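Local atomic coordinates of agmatinase (Deinococcus radiodurans, PDB entry 1WOH), a protein that probably hydrolyses agmatine to putrescine and urea, as a manganese-dependent member of the arginase (ureohydrolase) family. Residues V237-S242 / N278-G283; G43-A48 / S242-D247; S227-G232 / L272-P277; R56-R61 / S285-A290; G35-I40 / A83-L88. One frame throughout, in Å; residues are numbered along the deposited sequence.

Contact 1: V237-S242 / N278-G283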
# COMPACT_ATOMS: atom_id res chain seq x y z
N VAL A 237 1.68 10.80 14.70
CA VAL A 237 2.82 10.05 15.22
C VAL A 237 2.60 8.55 15.11
O VAL A 237 3.44 7.83 14.57
CB VAL A 237 3.08 10.42 16.69
CG1 VAL A 237 4.27 9.65 17.23
CG2 VAL A 237 3.32 11.93 16.80
N ILE A 238 1.47 8.08 15.63
CA ILE A 238 1.11 6.66 15.60
C ILE A 238 -0.23 6.49 14.86
O ILE A 238 -1.28 6.39 15.48
CB ILE A 238 0.93 6.11 17.04
CG1 ILE A 238 2.16 6.46 17.89
CG2 ILE A 238 0.70 4.61 17.00
CD1 ILE A 238 3.47 5.84 17.38
N PRO A 239 -0.20 6.46 13.52
CA PRO A 239 -1.44 6.30 12.75
C PRO A 239 -2.01 4.88 12.75
O PRO A 239 -3.18 4.69 12.42
CB PRO A 239 -1.03 6.76 11.35
CG PRO A 239 0.39 6.26 11.26
CD PRO A 239 0.95 6.69 12.62
N GLY A 240 -1.19 3.90 13.09
CA GLY A 240 -1.62 2.51 13.09
C GLY A 240 -2.50 2.08 14.24
O GLY A 240 -2.06 1.38 15.16
N THR A 241 -3.76 2.50 14.20
CA THR A 241 -4.72 2.14 15.26
C THR A 241 -6.14 2.25 14.69
O THR A 241 -6.39 3.06 13.79
CB THR A 241 -4.55 3.06 16.51
OG1 THR A 241 -5.31 2.52 17.60
CG2 THR A 241 -5.04 4.46 16.24
N SER A 242 -7.05 1.45 15.20
CA SER A 242 -8.43 1.42 14.70
C SER A 242 -9.21 2.73 14.69
O SER A 242 -9.76 3.14 13.65
CB SER A 242 -9.26 0.40 15.50
OG SER A 242 -10.64 0.51 15.15
N ASN A 278 -1.23 -3.14 10.22
CA ASN A 278 -1.79 -3.14 8.88
C ASN A 278 -2.31 -1.78 8.45
O ASN A 278 -2.55 -1.55 7.26
CB ASN A 278 -2.93 -4.16 8.80
CG ASN A 278 -3.98 -3.92 9.86
OD1 ASN A 278 -3.66 -3.76 11.04
ND2 ASN A 278 -5.25 -3.89 9.45
N LEU A 279 -2.49 -0.88 9.42
CA LEU A 279 -2.99 0.45 9.13
C LEU A 279 -1.90 1.51 9.04
O LEU A 279 -2.19 2.70 8.91
CB LEU A 279 -4.03 0.87 10.18
CG LEU A 279 -5.30 -0.00 10.18
CD1 LEU A 279 -6.23 0.46 11.28
CD2 LEU A 279 -6.00 0.10 8.82
N ASP A 280 -0.64 1.08 9.11
CA ASP A 280 0.48 2.02 8.98
C ASP A 280 1.55 1.36 8.12
O ASP A 280 2.45 0.69 8.63
CB ASP A 280 1.08 2.39 10.33
CG ASP A 280 2.25 3.36 10.19
OD1 ASP A 280 2.83 3.77 11.22
OD2 ASP A 280 2.58 3.72 9.04
N PRO A 281 1.48 1.55 6.80
CA PRO A 281 2.47 0.94 5.91
C PRO A 281 3.89 1.50 6.04
O PRO A 281 4.82 0.95 5.47
CB PRO A 281 1.88 1.16 4.52
CG PRO A 281 1.06 2.39 4.68
CD PRO A 281 0.41 2.22 6.03
N THR A 282 4.05 2.59 6.79
CA THR A 282 5.38 3.17 6.97
C THR A 282 6.10 2.39 8.06
O THR A 282 7.33 2.47 8.18
CB THR A 282 5.32 4.65 7.42
OG1 THR A 282 4.90 4.72 8.79
CG2 THR A 282 4.36 5.44 6.54
N GLY A 283 5.34 1.66 8.86
CA GLY A 283 5.92 0.88 9.94
C GLY A 283 6.40 1.68 11.14
O GLY A 283 6.91 1.10 12.09

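Contact 2: G43-A48 / S242-D247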
# COMPACT_ATOMS: atom_id res chain seq x y z
N GLY A 43 -14.70 -2.22 17.67
CA GLY A 43 -15.86 -1.91 16.85
C GLY A 43 -15.63 -1.35 15.46
O GLY A 43 -16.60 -1.16 14.72
N PHE A 44 -14.38 -1.10 15.08
CA PHE A 44 -14.14 -0.52 13.77
C PHE A 44 -13.19 -1.32 12.85
O PHE A 44 -13.61 -2.27 12.18
CB PHE A 44 -13.64 0.92 13.97
CG PHE A 44 -13.60 1.76 12.71
CD1 PHE A 44 -12.82 2.91 12.68
CD2 PHE A 44 -14.33 1.41 11.58
CE1 PHE A 44 -12.75 3.70 11.53
CE2 PHE A 44 -14.27 2.19 10.42
CZ PHE A 44 -13.48 3.34 10.40
N ARG A 45 -11.91 -0.95 12.83
CA ARG A 45 -10.93 -1.59 11.95
C ARG A 45 -10.01 -2.63 12.61
O ARG A 45 -9.19 -2.29 13.45
CB ARG A 45 -10.08 -0.49 11.29
CG ARG A 45 -10.92 0.54 10.53
CD ARG A 45 -10.05 1.60 9.85
NE ARG A 45 -9.32 2.42 10.81
CZ ARG A 45 -8.40 3.32 10.46
NH1 ARG A 45 -8.11 3.51 9.17
NH2 ARG A 45 -7.75 4.02 11.39
N PRO A 46 -10.11 -3.91 12.19
CA PRO A 46 -9.29 -4.99 12.75
C PRO A 46 -7.82 -4.90 12.36
O PRO A 46 -7.45 -4.14 11.46
CB PRO A 46 -9.92 -6.26 12.19
CG PRO A 46 -11.19 -5.82 11.51
CD PRO A 46 -10.93 -4.41 11.08
N GLY A 47 -6.99 -5.69 13.03
CA GLY A 47 -5.58 -5.71 12.71
C GLY A 47 -4.70 -5.84 13.94
O GLY A 47 -3.55 -6.27 13.84
N ALA A 48 -5.24 -5.48 15.10
CA ALA A 48 -4.48 -5.56 16.34
C ALA A 48 -4.06 -7.00 16.67
O ALA A 48 -3.20 -7.21 17.53
CB ALA A 48 -5.28 -4.95 17.50
N SER A 242 -7.05 1.45 15.20
CA SER A 242 -8.43 1.42 14.70
C SER A 242 -9.21 2.73 14.69
O SER A 242 -9.76 3.14 13.65
CB SER A 242 -9.26 0.40 15.50
OG SER A 242 -10.64 0.51 15.15
N SER A 243 -9.27 3.39 15.84
CA SER A 243 -10.06 4.61 15.96
C SER A 243 -9.27 5.82 16.43
O SER A 243 -9.35 6.21 17.59
CB SER A 243 -11.22 4.36 16.91
OG SER A 243 -12.04 3.32 16.42
N PRO A 244 -8.52 6.43 15.52
CA PRO A 244 -7.70 7.61 15.82
C PRO A 244 -8.50 8.88 16.14
O PRO A 244 -9.61 9.08 15.64
CB PRO A 244 -6.85 7.77 14.56
CG PRO A 244 -7.78 7.26 13.47
CD PRO A 244 -8.36 6.02 14.11
N GLU A 245 -7.92 9.72 16.99
CA GLU A 245 -8.54 10.98 17.39
C GLU A 245 -7.43 12.03 17.25
O GLU A 245 -6.33 11.84 17.76
CB GLU A 245 -9.00 10.87 18.84
CG GLU A 245 -10.28 11.60 19.18
CD GLU A 245 -11.44 11.21 18.28
OE1 GLU A 245 -11.97 10.08 18.41
OE2 GLU A 245 -11.82 12.04 17.44
N PRO A 246 -7.71 13.15 16.55
CA PRO A 246 -6.69 14.20 16.37
C PRO A 246 -6.21 14.86 17.65
O PRO A 246 -6.87 14.77 18.69
CB PRO A 246 -7.38 15.19 15.44
CG PRO A 246 -8.82 15.10 15.89
CD PRO A 246 -9.01 13.60 16.03
N ASP A 247 -5.06 15.52 17.56
CA ASP A 247 -4.47 16.26 18.68
C ASP A 247 -4.23 15.41 19.92
O ASP A 247 -4.86 15.64 20.95
CB ASP A 247 -5.35 17.45 19.02
CG ASP A 247 -5.68 18.29 17.81
OD1 ASP A 247 -4.73 18.83 17.18
OD2 ASP A 247 -6.88 18.41 17.48
O HOH W 1 -12.59 0.33 17.68

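Contact 3: S227-G232 / L272-P277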
# COMPACT_ATOMS: atom_id res chain seq x y z
N SER A 227 -1.41 0.91 31.45
CA SER A 227 -2.14 0.43 30.28
C SER A 227 -1.94 1.50 29.22
O SER A 227 -2.40 2.63 29.38
CB SER A 227 -3.63 0.26 30.55
OG SER A 227 -4.28 -0.16 29.35
N VAL A 228 -1.24 1.15 28.15
CA VAL A 228 -0.99 2.11 27.08
C VAL A 228 -1.75 1.76 25.82
O VAL A 228 -1.45 0.77 25.15
CB VAL A 228 0.51 2.19 26.73
CG1 VAL A 228 0.73 3.21 25.60
CG2 VAL A 228 1.32 2.59 27.97
N ASP A 229 -2.77 2.55 25.51
CA ASP A 229 -3.54 2.37 24.28
C ASP A 229 -2.82 3.32 23.31
O ASP A 229 -2.72 4.52 23.57
CB ASP A 229 -4.98 2.83 24.49
CG ASP A 229 -5.83 2.68 23.24
OD1 ASP A 229 -5.29 2.74 22.12
OD2 ASP A 229 -7.06 2.51 23.38
N VAL A 230 -2.30 2.79 22.21
CA VAL A 230 -1.57 3.64 21.28
C VAL A 230 -2.38 4.80 20.71
O VAL A 230 -1.79 5.79 20.26
CB VAL A 230 -0.93 2.82 20.12
CG1 VAL A 230 -0.14 1.65 20.68
CG2 VAL A 230 -2.00 2.32 19.16
N ASP A 231 -3.72 4.73 20.74
CA ASP A 231 -4.47 5.84 20.18
C ASP A 231 -4.43 7.06 21.09
O ASP A 231 -4.95 8.13 20.76
CB ASP A 231 -5.92 5.45 19.79
CG ASP A 231 -6.83 5.16 20.98
OD1 ASP A 231 -6.56 5.64 22.09
OD2 ASP A 231 -7.84 4.46 20.76
N GLY A 232 -3.79 6.90 22.25
CA GLY A 232 -3.63 8.02 23.16
C GLY A 232 -2.66 8.99 22.49
O GLY A 232 -2.70 10.21 22.72
N LEU A 272 0.36 -2.98 26.22
CA LEU A 272 0.48 -2.10 25.06
C LEU A 272 -0.60 -2.63 24.13
O LEU A 272 -0.45 -3.72 23.57
CB LEU A 272 1.87 -2.26 24.45
CG LEU A 272 2.33 -1.26 23.37
CD1 LEU A 272 1.51 -1.45 22.10
CD2 LEU A 272 2.19 0.15 23.90
N VAL A 273 -1.66 -1.85 23.96
CA VAL A 273 -2.80 -2.29 23.15
C VAL A 273 -3.25 -1.39 22.00
O VAL A 273 -2.85 -0.23 21.89
CB VAL A 273 -4.04 -2.53 24.06
CG1 VAL A 273 -3.70 -3.53 25.17
CG2 VAL A 273 -4.50 -1.22 24.68
N GLU A 274 -4.10 -1.97 21.15
CA GLU A 274 -4.71 -1.30 20.00
C GLU A 274 -3.80 -0.91 18.83
O GLU A 274 -4.19 -0.14 17.96
CB GLU A 274 -5.48 -0.07 20.49
CG GLU A 274 -6.70 -0.40 21.37
CD GLU A 274 -7.92 -0.87 20.58
OE1 GLU A 274 -8.02 -0.54 19.38
OE2 GLU A 274 -8.80 -1.55 21.16
N LEU A 275 -2.59 -1.44 18.79
CA LEU A 275 -1.70 -1.15 17.67
C LEU A 275 -2.23 -1.97 16.48
O LEU A 275 -2.52 -3.15 16.64
CB LEU A 275 -0.27 -1.62 18.00
CG LEU A 275 0.97 -1.02 17.33
CD1 LEU A 275 2.03 -2.12 17.23
CD2 LEU A 275 0.66 -0.45 15.98
N ALA A 276 -2.36 -1.33 15.32
CA ALA A 276 -2.82 -2.01 14.10
C ALA A 276 -1.75 -1.78 13.04
O ALA A 276 -1.80 -0.80 12.31
CB ALA A 276 -4.15 -1.43 13.63
N PRO A 277 -0.77 -2.70 12.95
CA PRO A 277 0.33 -2.60 11.98
C PRO A 277 -0.12 -2.48 10.53
O PRO A 277 0.53 -1.82 9.71
CB PRO A 277 1.12 -3.88 12.21
CG PRO A 277 0.78 -4.26 13.62
CD PRO A 277 -0.68 -3.95 13.71
O HOH W 2 -7.84 2.73 18.23

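Contact 4: R56-R61 / S285-A290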
# COMPACT_ATOMS: atom_id res chain seq x y z
N ARG A 56 7.23 -7.48 18.35
CA ARG A 56 8.43 -8.29 18.55
C ARG A 56 9.43 -7.94 17.44
O ARG A 56 10.60 -7.66 17.71
CB ARG A 56 8.10 -9.78 18.50
CG ARG A 56 7.26 -10.28 19.67
CD ARG A 56 7.04 -11.78 19.61
NE ARG A 56 6.53 -12.30 20.88
CZ ARG A 56 5.26 -12.59 21.13
NH1 ARG A 56 4.32 -12.42 20.20
NH2 ARG A 56 4.92 -13.06 22.33
N GLU A 57 8.96 -7.95 16.20
CA GLU A 57 9.83 -7.61 15.08
C GLU A 57 10.44 -6.23 15.30
O GLU A 57 11.65 -6.04 15.15
CB GLU A 57 9.03 -7.63 13.77
CG GLU A 57 8.44 -8.99 13.44
CD GLU A 57 7.49 -8.96 12.25
OE1 GLU A 57 6.96 -10.02 11.88
OE2 GLU A 57 7.25 -7.86 11.70
N ALA A 58 9.61 -5.26 15.68
CA ALA A 58 10.10 -3.90 15.89
C ALA A 58 11.05 -3.78 17.09
O ALA A 58 11.90 -2.89 17.11
CB ALA A 58 8.92 -2.94 16.06
N SER A 59 10.89 -4.65 18.08
CA SER A 59 11.74 -4.59 19.26
C SER A 59 13.19 -4.97 18.97
O SER A 59 14.08 -4.70 19.78
CB SER A 59 11.19 -5.49 20.37
OG SER A 59 11.40 -6.85 20.09
N LEU A 60 13.42 -5.60 17.82
CA LEU A 60 14.78 -5.98 17.45
C LEU A 60 15.59 -4.72 17.15
O LEU A 60 16.81 -4.77 17.04
CB LEU A 60 14.78 -6.94 16.26
CG LEU A 60 14.02 -8.25 16.51
CD1 LEU A 60 14.25 -9.21 15.35
CD2 LEU A 60 14.49 -8.88 17.82
N ARG A 61 14.90 -3.59 17.01
CA ARG A 61 15.55 -2.31 16.77
C ARG A 61 15.83 -1.66 18.12
O ARG A 61 16.41 -0.57 18.18
CB ARG A 61 14.65 -1.40 15.94
CG ARG A 61 14.75 -1.59 14.44
CD ARG A 61 15.84 -0.70 13.86
NE ARG A 61 17.13 -0.90 14.51
CZ ARG A 61 18.26 -0.31 14.14
NH1 ARG A 61 18.27 0.54 13.12
NH2 ARG A 61 19.39 -0.56 14.79
N SER A 285 4.63 3.15 13.38
CA SER A 285 3.80 2.89 14.57
C SER A 285 4.37 1.78 15.45
O SER A 285 4.52 1.96 16.66
CB SER A 285 2.36 2.55 14.17
OG SER A 285 1.73 3.66 13.56
N GLU A 286 4.69 0.62 14.86
CA GLU A 286 5.22 -0.46 15.68
C GLU A 286 6.64 -0.19 16.14
O GLU A 286 7.04 -0.59 17.23
CB GLU A 286 5.16 -1.81 14.94
CG GLU A 286 5.81 -1.86 13.57
CD GLU A 286 4.79 -1.70 12.45
OE1 GLU A 286 4.87 -2.48 11.48
OE2 GLU A 286 3.92 -0.80 12.55
N LEU A 287 7.41 0.51 15.31
CA LEU A 287 8.78 0.84 15.69
C LEU A 287 8.80 1.75 16.91
O LEU A 287 9.50 1.47 17.88
CB LEU A 287 9.50 1.50 14.51
CG LEU A 287 9.91 0.48 13.43
CD1 LEU A 287 10.39 1.17 12.17
CD2 LEU A 287 11.00 -0.43 14.01
N LEU A 288 8.00 2.82 16.86
CA LEU A 288 7.92 3.75 17.97
C LEU A 288 7.31 3.15 19.23
O LEU A 288 7.77 3.43 20.33
CB LEU A 288 7.13 4.99 17.57
CG LEU A 288 7.98 6.15 17.04
CD1 LEU A 288 8.81 5.68 15.85
CD2 LEU A 288 7.09 7.32 16.67
N MET A 289 6.28 2.32 19.07
CA MET A 289 5.65 1.72 20.24
C MET A 289 6.50 0.63 20.90
O MET A 289 6.39 0.41 22.11
CB MET A 289 4.26 1.19 19.88
CG MET A 289 3.25 2.30 19.61
SD MET A 289 2.94 3.46 21.00
CE MET A 289 3.54 2.53 22.40
N ALA A 290 7.34 -0.05 20.13
CA ALA A 290 8.22 -1.05 20.72
C ALA A 290 9.25 -0.29 21.55
O ALA A 290 9.64 -0.72 22.64
CB ALA A 290 8.91 -1.86 19.63
O HOH W 3 12.02 -0.21 18.21

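Contact 5: G35-I40 / A83-L88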
# COMPACT_ATOMS: atom_id res chain seq x y z
N GLY A 35 2.08 -12.26 24.67
CA GLY A 35 1.22 -11.66 23.67
C GLY A 35 -0.21 -12.16 23.73
O GLY A 35 -0.46 -13.31 24.11
N VAL A 36 -1.14 -11.29 23.34
CA VAL A 36 -2.56 -11.61 23.32
C VAL A 36 -3.11 -11.10 21.98
O VAL A 36 -3.67 -10.01 21.90
CB VAL A 36 -3.30 -10.91 24.47
CG1 VAL A 36 -4.74 -11.42 24.54
CG2 VAL A 36 -2.57 -11.16 25.80
N PRO A 37 -2.95 -11.91 20.91
CA PRO A 37 -3.39 -11.59 19.54
C PRO A 37 -4.89 -11.72 19.36
O PRO A 37 -5.37 -12.53 18.58
CB PRO A 37 -2.59 -12.58 18.69
CG PRO A 37 -2.56 -13.79 19.56
CD PRO A 37 -2.28 -13.22 20.95
N PHE A 38 -5.62 -10.88 20.10
CA PHE A 38 -7.08 -10.88 20.11
C PHE A 38 -7.59 -9.51 19.68
O PHE A 38 -7.29 -8.52 20.32
CB PHE A 38 -7.53 -11.19 21.54
CG PHE A 38 -9.02 -11.24 21.73
CD1 PHE A 38 -9.68 -12.46 21.71
CD2 PHE A 38 -9.75 -10.08 21.97
CE1 PHE A 38 -11.06 -12.53 21.95
CE2 PHE A 38 -11.13 -10.13 22.20
CZ PHE A 38 -11.78 -11.37 22.19
N ASP A 39 -8.37 -9.46 18.59
CA ASP A 39 -8.91 -8.19 18.14
C ASP A 39 -10.38 -8.24 17.71
O ASP A 39 -10.88 -7.30 17.09
CB ASP A 39 -8.06 -7.59 17.00
CG ASP A 39 -8.14 -8.39 15.69
OD1 ASP A 39 -8.97 -9.32 15.58
OD2 ASP A 39 -7.36 -8.07 14.76
N ILE A 40 -11.09 -9.30 18.09
CA ILE A 40 -12.49 -9.40 17.68
C ILE A 40 -13.48 -8.57 18.51
O ILE A 40 -14.68 -8.57 18.22
CB ILE A 40 -12.96 -10.87 17.64
CG1 ILE A 40 -12.75 -11.53 19.00
CG2 ILE A 40 -12.21 -11.62 16.55
CD1 ILE A 40 -13.34 -12.93 19.08
N ALA A 83 7.39 -15.22 26.79
CA ALA A 83 6.54 -16.38 27.08
C ALA A 83 5.61 -16.74 25.93
O ALA A 83 4.71 -17.57 26.08
CB ALA A 83 5.73 -16.14 28.35
N GLY A 84 5.83 -16.13 24.77
CA GLY A 84 5.00 -16.41 23.61
C GLY A 84 3.63 -15.77 23.70
O GLY A 84 3.46 -14.74 24.36
N ASP A 85 2.65 -16.38 23.03
CA ASP A 85 1.29 -15.85 23.03
C ASP A 85 0.30 -16.78 23.71
O ASP A 85 0.48 -18.00 23.74
CB ASP A 85 0.77 -15.66 21.60
CG ASP A 85 1.49 -14.57 20.84
OD1 ASP A 85 2.19 -13.74 21.45
OD2 ASP A 85 1.32 -14.52 19.60
N VAL A 86 -0.77 -16.19 24.24
CA VAL A 86 -1.83 -16.96 24.85
C VAL A 86 -2.45 -17.73 23.67
O VAL A 86 -2.59 -17.18 22.57
CB VAL A 86 -2.90 -16.03 25.48
CG1 VAL A 86 -4.03 -16.84 26.10
CG2 VAL A 86 -2.26 -15.12 26.52
N ILE A 87 -2.78 -19.00 23.88
CA ILE A 87 -3.39 -19.79 22.82
C ILE A 87 -4.88 -19.47 22.84
O ILE A 87 -5.61 -19.90 23.72
CB ILE A 87 -3.20 -21.30 23.03
CG1 ILE A 87 -1.70 -21.63 22.98
CG2 ILE A 87 -3.95 -22.08 21.95
CD1 ILE A 87 -1.39 -23.09 23.24
N LEU A 88 -5.30 -18.70 21.85
CA LEU A 88 -6.69 -18.27 21.77
C LEU A 88 -7.55 -19.13 20.87
O LEU A 88 -7.08 -19.66 19.86
CB LEU A 88 -6.74 -16.83 21.26
CG LEU A 88 -5.95 -15.81 22.07
CD1 LEU A 88 -5.84 -14.51 21.29
CD2 LEU A 88 -6.65 -15.60 23.41

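Contact 1: V237-S242 / N278-G283
Pro239 and Gly240 rest on Asp280 and Leu279 where two loops of the arginase-type alpha/beta fold meet, each following a strand of the central parallel sheet. No hydrogen bond crosses between the loops. Pro239 CG meets the carboxylate of Asp280, 3.5 Å from OD1, the two side chains crossing obliquely. Gly240, at the centre of an inverse gamma turn, packs its CA 3.9 Å from Asp280 CB, and a side chain here would press on that same CB. Leu279 reaches farther along, its CD1 3.6 Å from Thr241 O. Asp280 CG is anti to the backbone N (chi1 180°), which puts it beside Pro239 CG. Asp280 OD1 accepts from Ser285 OG, a hydroxyl also bonded to Gly240 N. An alanine at Asp280 would probably leave Ser285 OG without this acceptor, and Thr282 OG1 and N without the one they share. Thr241 OG1 is bonded to Glu274 O, and its side chain lies about 4 Å from that of the manganese ligand Asp231. Asp280 OD2 takes two donors of one residue, Thr282 OG1 at 2.5 Å, on the syn side, and Thr282 N at 2.9 Å, from above the carboxylate plane, which closes an Asx turn.

Contact 2: G43-A48 / S242-D247
With OG anti to its backbone N (chi1 172°), Ser242 meets Arg45 N, which donates to Ser242 OG over 3.0 Å. The bend at chi3 (-65°) sets Arg45 NE at the carbonyl of the same serine, whose O lies at the guanidinium edge, near its plane. Arg45 NE lies 3.0 Å from Ser242 O, in the carbonyl plane on a lone pair, while Arg45 NH2 bonds it at 3.1 Å from above that plane. One oxygen is gripped by two N-H groups, and Arg45 NH2 also packs on Pro244 CD at 3.4 Å. These are two loops that follow strands 31-36 and 223-229 of the alpha/beta fold, beside the manganese site: the side chain of Ser243 is about 4 Å from that of the manganese ligand His145. Arg45 NH1 bonds Thr282 O of a neighbouring subunit, so the guanidinium spans a subunit interface. A methionine in place of Arg45 would probably leave Ser242 O without these two donors and that interface bond unmade. Phe44 CD1 approaches Ser242 O at 3.2 Å, and Ser243 OG lies at the ring edge. Over the centre of one face of the Phe44 ring sits Arg45 CG, 3.5 Å above the plane.

Contact 3: S227-G232 / L272-P277
Asp229 and Glu274 meet beside the two-manganese site of the arginase fold, at the C-terminal ends of neighbouring parallel strands 223-229 and 266-273. Asp229 and Asp231 are both manganese ligands in this protein, although no metal is bound to this chain. Two nearly straight backbone bonds join the segments: Val273 N donates to Val228 O over 2.9 Å, and Val230 N to Val273 O over 3.1 Å. Past Asp229 and Val273 the strands give way to 3-10 turn and loop. Asp229 CG is anti to the backbone N (chi1 180°), and the carboxylate lies against the aliphatic part of Glu274, with Asp229 OD1 3.3 Å from Glu274 CB. The same OD1 accepts from Asp231 N at 2.9 Å, closing an Asx turn that probably holds the two ligands in relation to each other. Glu274, folded at chi2 (-78°), directs its carboxylate elsewhere: OE2 accepts from His121 N and Asn159 ND2, and so ties this loop to the one bearing the ligand His121. One water donates to Asp231 OD2 and, weakly, to Glu274 OE1. On the face opposite Asp229 and Val273, Val228 CG1 touches Leu272 CD2 at 3.8 Å. Farther along, Val230 CG1 meets Leu272 CD1 at 3.8 Å and crosses that side chain at about a right angle. The pair belongs to the beta-alpha-beta unit formed by strand 223-229, helix 251-264 and strand 266-273; Met289 of helix 284-302 covers Val230 and Leu272, and Leu55 of helix 51-59 packs on Leu272 and Leu275.

Contact 4: R56-R61 / S285-A290
Glu286 is the first residue of helix segment 285-290 to touch segment 56-61, and it is its carbonyl that comes nearest. Glu286 O lies 3.2 Å from Ala58 CB, which points toward the second helix. The side chain of Glu286 adds only its inner carbons: CG lies between the backbone N and the carbonyl carbon (chi1 54°), and both CB and CG stand 4.1 Å from Ala58 CB. One residue on, Leu287 puts CD2 3.9 Å from Ala58 CB and also 3.9 Å from Arg61 CG. Arg61 then bends at chi2 and chi3 and carries its guanidinium away, toward a neighbouring subunit, where Arg61 packs on Phe44 of that subunit. Leu287 O also receives a water at 3.0 Å that donates to Ala58 O at 2.9 Å, a bridge between the two helix backbones in place of a direct bond. At the end of the segment Ala290 presses its methyl onto Ala58 CB at 3.7 Å and approaches Ser59 N. Ser59 turns its hydroxyl back to Arg56 O. The small alanines are consistent with the close approach of the backbones, 4.9 Å between Ala58 CA and Leu287 CA. This is close helix-helix packing through small residues, joining helix 51-59 to helix 284-302 among the helices that flank the parallel sheet of the alpha/beta fold, away from the manganese site.

Contact 5: G35-I40 / A83-L88
Gly35 and Asp85 form a parallel bridge where edge strand 80-85 runs beside strand 31-36 in the central sheet. Gly35 N donates to Gly84 O over 2.9 Å, and Gly35 O accepts from Val86 N over the same 2.9 Å. In Asp85, chi1 (-67°) sets CG beside the backbone N, and OD1 lies 3.2 Å from Gly35 CA. A side chain at position 35 would collide with that oxygen, so the glycine allows the carboxylate to lie directly against the strand. The carboxylate continues outward: Asp85 OD1 forms a salt bridge with Arg56 of helix 51-59, and OD2 accepts from Gly11 N of a neighbouring subunit. Farther along, the two segments part from the eight-stranded parallel sheet of the alpha/beta fold, and side chains replace the ladder. Val36 CG2 and Val86 CG2 lie side by side at 4.0 Å, pointing the same way, with helix 93-108 packed on both residues. Pro37 is the centre of an inverse gamma turn, and Leu88 CD1 lies 3.4 Å from Pro37 O and 3.8 Å from Pro37 CG. The same methyl reaches Phe38 CB at 3.7 Å and lies at the edge of the phenylalanine ring, near its plane.

In the fold
Contacts 3 and 5 lie on one eight-stranded parallel sheet, about 15 Å apart between centres: contact 5 at edge strand 80-85, contact 3 nearer the chain's centre. Contacts 1 and 2 share Ser242, their centres about 9 Å apart, and are built from loops that follow strands of this sheet; each touches contact 3, so loops and metal-ligand strands form one continuous cluster. Contact 4 brings early and late helices together and meets contact 1 at Ser285, contact 3 at Met289 and contact 5 through Arg56 and Asp85. Contact 5 closes along the sequence before contacts 1 and 3 open. Contacts 1, 2, 4 and 5 also meet other subunits of the six-chain assembly, whereas no other chain touches the segments of contact 3.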